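Local coordinates for protein glycerol dehydratase (Clostridium butyricum, PDB 1R9D) that dehydrates glycerol as a B12-independent lyase, probably by glycyl-radical chemistry of the kind used by the pyruvate formate-lyase family, at residues 34-37 against 38-42; 206-209 against 210-214; 474-478 against 479-483; 489-492 against 493-497. All blocks are in the same frame, centred on the assembly; numbering follows the deposited sequence.

Contact 1: 34-37 against 38-42; sequences LITE and SFKQT
Ile35 and Phe39 stand one turn apart near the end of a helix, where three successive i to i+4 bonds run from Ser38, Phe39 and Lys40 back to Leu34, Ile35 and Thr36; that between Phe39 N and Ile35 O is 3.0 Å long and nearly straight at 172°. The two side chains leave the helix side by side. CG1 of Ile35, swung anti to the backbone N (chi1 -168°), rests 3.9 Å from CD1 of Phe39, a fit of branched aliphatic to aromatic that suits a buried face. One residue on, Thr36 and Lys40 repeat the pairing with different chemistry: the methyl CG2 of Thr36 lies 3.8 Å from CE of Lys40, while Thr36 OG1 turns back to Ala32 O and also bonds Trp126. The extended lysine carries its amine on to a salt bridge with Asp121. At the exposed side a water donates to Glu37 O at 2.7 Å and accepts a weak bond from Gln41 NE2, bridging the helix end, while the carboxylate of Glu37 reaches His57. Helix 30-40 packs against both helix 47-61, touched by Leu34 and Phe39, and helix 113-125, whose Tyr125 meets Thr36, Phe39 and Lys40.

Contact 2: 206-209 against 210-214; sequences NSVI and ISCEA
Ile210 meets Asn206 through the backbone first: its N donates to Asn206 O at 3.1 Å, and its own side chain folds back over the same carbonyl, CG1 coming within 3.2 Å of that oxygen. CG1 can reach it because it sits beside the backbone N, while CG2 takes the place beside the carbonyl carbon, an arrangement that a beta-branched residue readily adopts in a helix. Ser211 follows, and here one acceptor serves two donors. Ser207 O takes the amide N of Ser211 at 3.0 Å and its hydroxyl OG at 2.8 Å, the two arriving from opposite faces of the carbonyl plane. The serine reaches it because OG is turned beside its own N (chi1 -63°), so that it points back up the helix. This is a familiar way for a serine inside a helix to satisfy its hydroxyl in a buried setting, and it belongs here to the long helix 197-230 of the pyruvate formate lyase-like region. Small side chains suit this face, since Ser207 and Ser211 both lie against Ala52 of helix 47-61 and against Pro520. Cys212 bonds through its N to Val208 O at 3.0 Å; its SG comes loosely to CG1 of Val208, at 4.3 Å, and the pair also touches Ser524. Glu213 then runs alongside Ile209, pointing the same way, with its carboxylate carbon CD 3.6 Å from Ile209 CG2. The glutamate side chain also touches Ile181 of helix 169-190, whereas Ala184 of that helix meets Ile209. Ala214, last in the segment, lies on Leu59 of helix 47-61.

Contact 3: 474-478 against 479-483; sequences KTQNF and EEMKS
Asn477, Phe478, Glu480 and Met481 meet round a short 3-10 turn, a local contact in the loop between helix 453-461 and the long helix 484-516. Two i to i+3 backbone bonds wind it: Glu480 N donates to Asn477 O at 3.0 Å and Met481 N to Phe478 O at 3.1 Å. A side-chain bond reinforces the first. ND2 of Asn477 gives a hydrogen to OE2 of Glu480 at 2.7 Å, meeting it from above the carboxylate plane, with the amide and carboxylate planes 46° apart; a short amide beside a longer acid fits this spacing. The other carboxylate oxygen, OE1, accepts a hydrogen from a water that in turn accepts one from Gln476 NE2. On the buried side Met481 makes a Met-aromatic contact: its sulfur lies in the plane of the Phe478 ring at the edge, SD 3.7 Å from CD2. The fully extended thioether carries its methyl CE to the backbone O of Gln476, 3.4 Å away, while Gln476 OE1 touches Met481 CG at 3.4 Å. Phe478 and Met481 both meet Phe568 of helix 553-569, Phe478 packs on helix 575-583, Glu479 forms a salt bridge with Lys579, and Ser483 caps the start of helix 484-516.

Contact 4: 489-492 against 493-497; sequences KAYK and AQMEY
Lys492 O receives the shortest sound polar bond of this contact, from Glu496 N at 2.9 Å and 158°, one of four successive i to i+4 bonds that make a regular stretch of helix. The side chains of the same two residues carry opposite charges yet keep their charged atoms apart, NZ of Lys492 standing 5.5 Å from OE2 of Glu496. A water lies between them instead: it donates to Glu496 OE1 at 3.2 Å and accepts a weak bond from Lys492 NZ. The lysine is extended until its last torsion, where a bend turns the amine to the water. Long, flexible charged chains suit this solvent-facing side. The stretch lies in helix 484-516 of the pyruvate formate lyase-like region, and its buried side is built from different residues. Tyr491 and Met495 run side by side there, and the doubly bent thioether of Met495 (chi2 74°, chi3 77°) swings its methyl against the phenol, CE lying 3.5 Å from CZ of Tyr491. The unbranched, bendable methionine can bring just its methyl to the phenol end of the ring. The phenol OH itself bonds to Gly616 O and both side chains touch Val619; Gly616 and Val619 belong to helix 607-624. Around the helix Ala490 and Ala493 are small enough to admit Thr475 of the preceding loop, while Gln494, whose CG lies 3.5 Å from Ala490 O, sends its amide NE2 to Pro473 O and to Thr475 OG1.

How the contacts relate
From the N terminus the contacts come in series, none enclosing or crossing another, and each closes just a turn or so of backbone. Contact 1 ends helix 30-40 and contact 2 lies within helix 197-230; their centres are about 17 Å apart on the same side of the chain's centre, and both pack on helix 47-61 though they do not touch. Contact 3, in the loop before helix 484-516, is about 61 Å between centres from contact 2, across the chain. Contact 4 follows within that helix and touches contact 3 directly: Met481 CE packs on Ala490 CB at 3.7 Å, so the loop is laid back along the helix it leads into.

Contact 1: 34-37 against 38-42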
loop_
_atom_site.group_PDB
_atom_site.type_symbol
_atom_site.label_atom_id
_atom_site.label_comp_id
_atom_site.label_asym_id
_atom_site.label_seq_id
_atom_site.Cartn_x
_atom_site.Cartn_y
_atom_site.Cartn_z
ATOM N N LEU A 34 -17.396 -17.265 -5.665
ATOM C CA LEU A 34 -16.090 -17.518 -6.257
ATOM C C LEU A 34 -14.984 -16.543 -5.853
ATOM O O LEU A 34 -13.863 -16.964 -5.566
ATOM C CB LEU A 34 -16.213 -17.562 -7.780
ATOM C CG LEU A 34 -16.997 -18.752 -8.341
ATOM C CD1 LEU A 34 -17.129 -18.618 -9.843
ATOM C CD2 LEU A 34 -16.281 -20.056 -7.988
ATOM N N ILE A 35 -15.277 -15.245 -5.828
ATOM C CA ILE A 35 -14.245 -14.285 -5.446
ATOM C C ILE A 35 -13.904 -14.453 -3.965
ATOM O O ILE A 35 -12.757 -14.264 -3.561
ATOM C CB ILE A 35 -14.683 -12.817 -5.737
ATOM C CG1 ILE A 35 -13.473 -11.886 -5.600
ATOM C CG2 ILE A 35 -15.793 -12.391 -4.784
ATOM C CD1 ILE A 35 -13.711 -10.474 -6.107
ATOM N N THR A 36 -14.898 -14.830 -3.162
ATOM C CA THR A 36 -14.694 -15.039 -1.729
ATOM C C THR A 36 -13.766 -16.236 -1.522
ATOM O O THR A 36 -12.858 -16.204 -0.691
ATOM C CB THR A 36 -16.041 -15.307 -1.009
ATOM O OG1 THR A 36 -16.888 -14.153 -1.133
ATOM C CG2 THR A 36 -15.820 -15.606 0.466
ATOM N N GLU A 37 -14.002 -17.291 -2.295
ATOM C CA GLU A 37 -13.190 -18.498 -2.215
ATOM C C GLU A 37 -11.743 -18.202 -2.613
ATOM O O GLU A 37 -10.807 -18.671 -1.967
ATOM C CB GLU A 37 -13.785 -19.578 -3.125
ATOM C CG GLU A 37 -12.855 -20.739 -3.436
ATOM C CD GLU A 37 -13.565 -21.886 -4.136
ATOM O OE1 GLU A 37 -14.331 -21.628 -5.094
ATOM O OE2 GLU A 37 -13.352 -23.051 -3.730
ATOM N N SER A 38 -11.566 -17.418 -3.673
ATOM C CA SER A 38 -10.227 -17.075 -4.140
ATOM C C SER A 38 -9.467 -16.234 -3.118
ATOM O O SER A 38 -8.329 -16.550 -2.779
ATOM C CB SER A 38 -10.298 -16.329 -5.474
ATOM O OG SER A 38 -8.997 -16.038 -5.962
ATOM N N PHE A 39 -10.092 -15.168 -2.624
ATOM C CA PHE A 39 -9.433 -14.306 -1.645
ATOM C C PHE A 39 -9.002 -15.048 -0.378
ATOM O O PHE A 39 -7.983 -14.718 0.229
ATOM C CB PHE A 39 -10.334 -13.124 -1.275
ATOM C CG PHE A 39 -10.061 -11.879 -2.079
ATOM C CD1 PHE A 39 -10.224 -11.874 -3.459
ATOM C CD2 PHE A 39 -9.614 -10.716 -1.453
ATOM C CE1 PHE A 39 -9.945 -10.727 -4.213
ATOM C CE2 PHE A 39 -9.331 -9.567 -2.191
ATOM C CZ PHE A 39 -9.495 -9.574 -3.572
ATOM N N LYS A 40 -9.777 -16.050 0.024
ATOM C CA LYS A 40 -9.441 -16.822 1.212
ATOM C C LYS A 40 -8.137 -17.586 1.011
ATOM O O LYS A 40 -7.463 -17.937 1.979
ATOM C CB LYS A 40 -10.564 -17.809 1.544
ATOM C CG LYS A 40 -11.786 -17.168 2.175
ATOM C CD LYS A 40 -12.838 -18.216 2.525
ATOM C CE LYS A 40 -14.038 -17.574 3.204
ATOM N NZ LYS A 40 -15.116 -18.563 3.485
ATOM N N GLN A 41 -7.784 -17.828 -0.247
ATOM C CA GLN A 41 -6.569 -18.567 -0.581
ATOM C C GLN A 41 -5.382 -17.700 -0.996
ATOM O O GLN A 41 -4.299 -18.226 -1.268
ATOM C CB GLN A 41 -6.860 -19.561 -1.708
ATOM C CG GLN A 41 -7.843 -20.648 -1.331
ATOM C CD GLN A 41 -7.366 -21.449 -0.141
ATOM O OE1 GLN A 41 -6.278 -22.030 -0.168
ATOM N NE2 GLN A 41 -8.171 -21.482 0.915
ATOM N N THR A 42 -5.571 -16.383 -1.041
ATOM C CA THR A 42 -4.495 -15.492 -1.461
ATOM C C THR A 42 -4.161 -14.384 -0.461
ATOM O O THR A 42 -3.639 -13.338 -0.847
ATOM C CB THR A 42 -4.840 -14.833 -2.815
ATOM O OG1 THR A 42 -6.037 -14.058 -2.675
ATOM C CG2 THR A 42 -5.069 -15.894 -3.888
HETATM O O HOH W 1 -11.101 -20.972 -0.581
#

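Contact 2: 206-209 against 210-214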
loop_
_atom_site.group_PDB
_atom_site.type_symbol
_atom_site.label_atom_id
_atom_site.label_comp_id
_atom_site.label_asym_id
_atom_site.label_seq_id
_atom_site.Cartn_x
_atom_site.Cartn_y
_atom_site.Cartn_z
ATOM N N ASN A 206 2.913 -9.396 -14.239
ATOM C CA ASN A 206 2.543 -10.805 -14.162
ATOM C C ASN A 206 1.054 -10.963 -13.877
ATOM O O ASN A 206 0.453 -11.983 -14.224
ATOM C CB ASN A 206 3.376 -11.526 -13.101
ATOM C CG ASN A 206 4.730 -11.949 -13.635
ATOM O OD1 ASN A 206 4.814 -12.692 -14.615
ATOM N ND2 ASN A 206 5.791 -11.474 -13.007
ATOM N N SER A 207 0.454 -9.951 -13.253
ATOM C CA SER A 207 -0.974 -9.988 -12.955
ATOM C C SER A 207 -1.754 -9.759 -14.243
ATOM O O SER A 207 -2.846 -10.296 -14.424
ATOM C CB SER A 207 -1.338 -8.922 -11.921
ATOM O OG SER A 207 -0.810 -9.247 -10.649
ATOM N N VAL A 208 -1.194 -8.950 -15.136
ATOM C CA VAL A 208 -1.826 -8.689 -16.424
ATOM C C VAL A 208 -1.818 -9.985 -17.237
ATOM O O VAL A 208 -2.793 -10.318 -17.908
ATOM C CB VAL A 208 -1.058 -7.615 -17.224
ATOM C CG1 VAL A 208 -1.519 -7.610 -18.676
ATOM C CG2 VAL A 208 -1.280 -6.240 -16.595
ATOM N N ILE A 209 -0.701 -10.705 -17.176
ATOM C CA ILE A 209 -0.557 -11.956 -17.913
ATOM C C ILE A 209 -1.552 -13.007 -17.428
ATOM O O ILE A 209 -2.226 -13.650 -18.237
ATOM C CB ILE A 209 0.890 -12.491 -17.793
ATOM C CG1 ILE A 209 1.844 -11.510 -18.480
ATOM C CG2 ILE A 209 0.995 -13.879 -18.426
ATOM C CD1 ILE A 209 3.313 -11.841 -18.321
ATOM N N ILE A 210 -1.644 -13.170 -16.113
ATOM C CA ILE A 210 -2.572 -14.125 -15.521
ATOM C C ILE A 210 -4.003 -13.778 -15.932
ATOM O O ILE A 210 -4.794 -14.658 -16.292
ATOM C CB ILE A 210 -2.469 -14.106 -13.979
ATOM C CG1 ILE A 210 -1.113 -14.676 -13.546
ATOM C CG2 ILE A 210 -3.617 -14.901 -13.360
ATOM C CD1 ILE A 210 -0.806 -14.493 -12.075
ATOM N N SER A 211 -4.329 -12.488 -15.888
ATOM C CA SER A 211 -5.669 -12.026 -16.236
ATOM C C SER A 211 -6.038 -12.294 -17.690
ATOM O O SER A 211 -7.145 -12.758 -17.984
ATOM C CB SER A 211 -5.802 -10.527 -15.941
ATOM O OG SER A 211 -5.645 -10.276 -14.557
ATOM N N CYS A 212 -5.119 -11.997 -18.601
ATOM C CA CYS A 212 -5.374 -12.219 -20.017
ATOM C C CYS A 212 -5.414 -13.708 -20.357
ATOM O O CYS A 212 -6.144 -14.127 -21.260
ATOM C CB CYS A 212 -4.323 -11.498 -20.863
ATOM S SG CYS A 212 -4.540 -9.684 -20.877
ATOM N N GLU A 213 -4.634 -14.509 -19.636
ATOM C CA GLU A 213 -4.633 -15.946 -19.878
ATOM C C GLU A 213 -5.979 -16.501 -19.432
ATOM O O GLU A 213 -6.496 -17.452 -20.021
ATOM C CB GLU A 213 -3.490 -16.626 -19.114
ATOM C CG GLU A 213 -2.112 -16.149 -19.547
ATOM C CD GLU A 213 -0.973 -16.875 -18.855
ATOM O OE1 GLU A 213 -1.040 -17.066 -17.619
ATOM O OE2 GLU A 213 0.001 -17.242 -19.550
ATOM N N ALA A 214 -6.551 -15.892 -18.397
ATOM C CA ALA A 214 -7.848 -16.324 -17.893
ATOM C C ALA A 214 -8.923 -15.974 -18.919
ATOM O O ALA A 214 -9.890 -16.719 -19.094
ATOM C CB ALA A 214 -8.155 -15.649 -16.559
#

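Contact 3: 474-478 against 479-483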
loop_
_atom_site.group_PDB
_atom_site.type_symbol
_atom_site.label_atom_id
_atom_site.label_comp_id
_atom_site.label_asym_id
_atom_site.label_seq_id
_atom_site.Cartn_x
_atom_site.Cartn_y
_atom_site.Cartn_z
ATOM N N LYS A 474 -20.599 29.672 9.054
ATOM C CA LYS A 474 -21.565 30.628 9.568
ATOM C C LYS A 474 -21.341 31.931 8.816
ATOM O O LYS A 474 -20.605 32.808 9.265
ATOM C CB LYS A 474 -21.394 30.852 11.071
ATOM C CG LYS A 474 -22.598 31.557 11.684
ATOM C CD LYS A 474 -22.440 31.794 13.175
ATOM C CE LYS A 474 -23.665 32.502 13.740
ATOM N NZ LYS A 474 -23.492 32.848 15.181
ATOM N N THR A 475 -21.960 32.032 7.646
ATOM C CA THR A 475 -21.840 33.221 6.823
ATOM C C THR A 475 -22.777 34.318 7.330
ATOM O O THR A 475 -23.641 34.072 8.170
ATOM C CB THR A 475 -22.161 32.898 5.352
ATOM O OG1 THR A 475 -23.337 32.079 5.287
ATOM C CG2 THR A 475 -20.989 32.158 4.704
ATOM N N GLN A 476 -22.588 35.529 6.821
ATOM C CA GLN A 476 -23.404 36.673 7.220
ATOM C C GLN A 476 -24.906 36.381 7.241
ATOM O O GLN A 476 -25.445 35.780 6.309
ATOM C CB GLN A 476 -23.120 37.845 6.280
ATOM C CG GLN A 476 -24.092 39.001 6.401
ATOM C CD GLN A 476 -23.763 40.126 5.447
ATOM O OE1 GLN A 476 -23.473 39.893 4.274
ATOM N NE2 GLN A 476 -23.818 41.359 5.942
ATOM N N ASN A 477 -25.576 36.807 8.308
ATOM C CA ASN A 477 -27.018 36.610 8.437
ATOM C C ASN A 477 -27.721 37.292 7.268
ATOM O O ASN A 477 -27.487 38.469 6.994
ATOM C CB ASN A 477 -27.528 37.206 9.751
ATOM C CG ASN A 477 -26.934 36.530 10.969
ATOM O OD1 ASN A 477 -27.080 35.321 11.154
ATOM N ND2 ASN A 477 -26.260 37.309 11.812
ATOM N N PHE A 478 -28.582 36.545 6.586
ATOM C CA PHE A 478 -29.320 37.067 5.441
ATOM C C PHE A 478 -30.120 38.323 5.803
ATOM O O PHE A 478 -30.214 39.257 5.008
ATOM C CB PHE A 478 -30.273 35.994 4.906
ATOM C CG PHE A 478 -31.002 36.396 3.658
ATOM C CD1 PHE A 478 -32.333 36.043 3.475
ATOM C CD2 PHE A 478 -30.354 37.110 2.654
ATOM C CE1 PHE A 478 -33.012 36.396 2.311
ATOM C CE2 PHE A 478 -31.022 37.467 1.484
ATOM C CZ PHE A 478 -32.354 37.109 1.312
ATOM N N GLU A 479 -30.692 38.336 7.005
ATOM C CA GLU A 479 -31.493 39.470 7.470
ATOM C C GLU A 479 -30.716 40.776 7.517
ATOM O O GLU A 479 -31.298 41.855 7.412
ATOM C CB GLU A 479 -32.063 39.195 8.869
ATOM C CG GLU A 479 -32.948 37.966 8.963
ATOM C CD GLU A 479 -32.181 36.715 9.348
ATOM O OE1 GLU A 479 -31.136 36.429 8.720
ATOM O OE2 GLU A 479 -32.633 36.013 10.279
ATOM N N GLU A 480 -29.400 40.679 7.669
ATOM C CA GLU A 480 -28.552 41.860 7.757
ATOM C C GLU A 480 -27.933 42.310 6.439
ATOM O O GLU A 480 -27.250 43.336 6.393
ATOM C CB GLU A 480 -27.433 41.610 8.769
ATOM C CG GLU A 480 -27.919 41.397 10.190
ATOM C CD GLU A 480 -26.834 40.844 11.090
ATOM O OE1 GLU A 480 -25.696 41.358 11.036
ATOM O OE2 GLU A 480 -27.122 39.898 11.856
ATOM N N MET A 481 -28.163 41.553 5.370
ATOM C CA MET A 481 -27.603 41.906 4.071
ATOM C C MET A 481 -28.303 43.095 3.431
ATOM O O MET A 481 -29.530 43.180 3.428
ATOM C CB MET A 481 -27.671 40.710 3.123
ATOM C CG MET A 481 -26.775 39.564 3.526
ATOM S SD MET A 481 -26.849 38.214 2.343
ATOM C CE MET A 481 -25.716 37.056 3.121
ATOM N N LYS A 482 -27.512 44.007 2.877
ATOM C CA LYS A 482 -28.057 45.196 2.234
ATOM C C LYS A 482 -27.816 45.209 0.729
ATOM O O LYS A 482 -28.342 46.069 0.023
ATOM C CB LYS A 482 -27.448 46.449 2.862
ATOM C CG LYS A 482 -27.714 46.577 4.355
ATOM C CD LYS A 482 -27.021 47.803 4.937
ATOM C CE LYS A 482 -27.215 47.886 6.446
ATOM N NZ LYS A 482 -26.442 49.018 7.039
ATOM N N SER A 483 -27.027 44.256 0.235
ATOM C CA SER A 483 -26.733 44.190 -1.194
ATOM C C SER A 483 -26.675 42.758 -1.711
ATOM O O SER A 483 -26.392 41.823 -0.962
ATOM C CB SER A 483 -25.396 44.867 -1.490
ATOM O OG SER A 483 -24.325 44.084 -0.991
HETATM O O HOH W 2 -24.271 41.512 8.797
#

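Contact 4: 489-492 against 493-497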
loop_
_atom_site.group_PDB
_atom_site.type_symbol
_atom_site.label_atom_id
_atom_site.label_comp_id
_atom_site.label_asym_id
_atom_site.label_seq_id
_atom_site.Cartn_x
_atom_site.Cartn_y
_atom_site.Cartn_z
ATOM N N LYS A 489 -21.437 36.593 -2.095
ATOM C CA LYS A 489 -20.223 36.278 -1.346
ATOM C C LYS A 489 -20.489 35.137 -0.376
ATOM O O LYS A 489 -19.643 34.260 -0.187
ATOM C CB LYS A 489 -19.723 37.504 -0.579
ATOM C CG LYS A 489 -19.194 38.593 -1.480
ATOM C CD LYS A 489 -18.564 39.730 -0.697
ATOM C CE LYS A 489 -18.003 40.787 -1.640
ATOM N NZ LYS A 489 -17.433 41.947 -0.897
ATOM N N ALA A 490 -21.670 35.152 0.237
ATOM C CA ALA A 490 -22.053 34.106 1.176
ATOM C C ALA A 490 -22.280 32.804 0.405
ATOM O O ALA A 490 -21.925 31.723 0.871
ATOM C CB ALA A 490 -23.321 34.508 1.917
ATOM N N TYR A 491 -22.887 32.926 -0.772
ATOM C CA TYR A 491 -23.161 31.790 -1.648
ATOM C C TYR A 491 -21.835 31.108 -1.984
ATOM O O TYR A 491 -21.711 29.882 -1.901
ATOM C CB TYR A 491 -23.842 32.297 -2.923
ATOM C CG TYR A 491 -24.016 31.286 -4.042
ATOM C CD1 TYR A 491 -24.926 30.236 -3.933
ATOM C CD2 TYR A 491 -23.301 31.415 -5.230
ATOM C CE1 TYR A 491 -25.123 29.340 -4.990
ATOM C CE2 TYR A 491 -23.489 30.531 -6.289
ATOM C CZ TYR A 491 -24.400 29.498 -6.163
ATOM O OH TYR A 491 -24.592 28.636 -7.220
ATOM N N LYS A 492 -20.842 31.910 -2.356
ATOM C CA LYS A 492 -19.525 31.382 -2.694
ATOM C C LYS A 492 -18.858 30.703 -1.497
ATOM O O LYS A 492 -18.172 29.691 -1.656
ATOM C CB LYS A 492 -18.631 32.505 -3.230
ATOM C CG LYS A 492 -17.212 32.073 -3.603
ATOM C CD LYS A 492 -16.525 33.160 -4.418
ATOM C CE LYS A 492 -15.060 32.857 -4.679
ATOM N NZ LYS A 492 -14.211 33.079 -3.473
ATOM N N ALA A 493 -19.069 31.250 -0.301
ATOM C CA ALA A 493 -18.482 30.684 0.913
ATOM C C ALA A 493 -19.079 29.318 1.244
ATOM O O ALA A 493 -18.366 28.412 1.695
ATOM C CB ALA A 493 -18.676 31.638 2.085
ATOM N N GLN A 494 -20.386 29.171 1.044
ATOM C CA GLN A 494 -21.037 27.887 1.299
ATOM C C GLN A 494 -20.557 26.877 0.252
ATOM O O GLN A 494 -20.243 25.732 0.575
ATOM C CB GLN A 494 -22.561 28.013 1.206
ATOM C CG GLN A 494 -23.224 28.801 2.332
ATOM C CD GLN A 494 -23.043 28.165 3.705
ATOM O OE1 GLN A 494 -23.051 26.939 3.849
ATOM N NE2 GLN A 494 -22.897 29.003 4.727
ATOM N N MET A 495 -20.506 27.314 -1.002
ATOM C CA MET A 495 -20.067 26.459 -2.105
ATOM C C MET A 495 -18.656 25.940 -1.835
ATOM O O MET A 495 -18.376 24.748 -1.978
ATOM C CB MET A 495 -20.074 27.250 -3.419
ATOM C CG MET A 495 -19.871 26.414 -4.681
ATOM S SD MET A 495 -21.325 25.435 -5.125
ATOM C CE MET A 495 -22.389 26.703 -5.867
ATOM N N GLU A 496 -17.772 26.848 -1.438
ATOM C CA GLU A 496 -16.383 26.507 -1.157
ATOM C C GLU A 496 -16.216 25.404 -0.120
ATOM O O GLU A 496 -15.424 24.475 -0.309
ATOM C CB GLU A 496 -15.635 27.758 -0.695
ATOM C CG GLU A 496 -14.218 27.508 -0.209
ATOM C CD GLU A 496 -13.539 28.787 0.241
ATOM O OE1 GLU A 496 -14.126 29.512 1.081
ATOM O OE2 GLU A 496 -12.419 29.070 -0.240
ATOM N N TYR A 497 -16.963 25.506 0.974
ATOM C CA TYR A 497 -16.876 24.531 2.050
ATOM C C TYR A 497 -17.298 23.127 1.632
ATOM O O TYR A 497 -16.571 22.160 1.855
ATOM C CB TYR A 497 -17.735 24.976 3.235
ATOM C CG TYR A 497 -17.660 24.036 4.423
ATOM C CD1 TYR A 497 -16.565 24.065 5.283
ATOM C CD2 TYR A 497 -18.662 23.095 4.663
ATOM C CE1 TYR A 497 -16.462 23.182 6.355
ATOM C CE2 TYR A 497 -18.568 22.200 5.738
ATOM C CZ TYR A 497 -17.462 22.253 6.576
ATOM O OH TYR A 497 -17.342 21.373 7.631
HETATM O O HOH W 3 -15.481 31.895 -0.545
#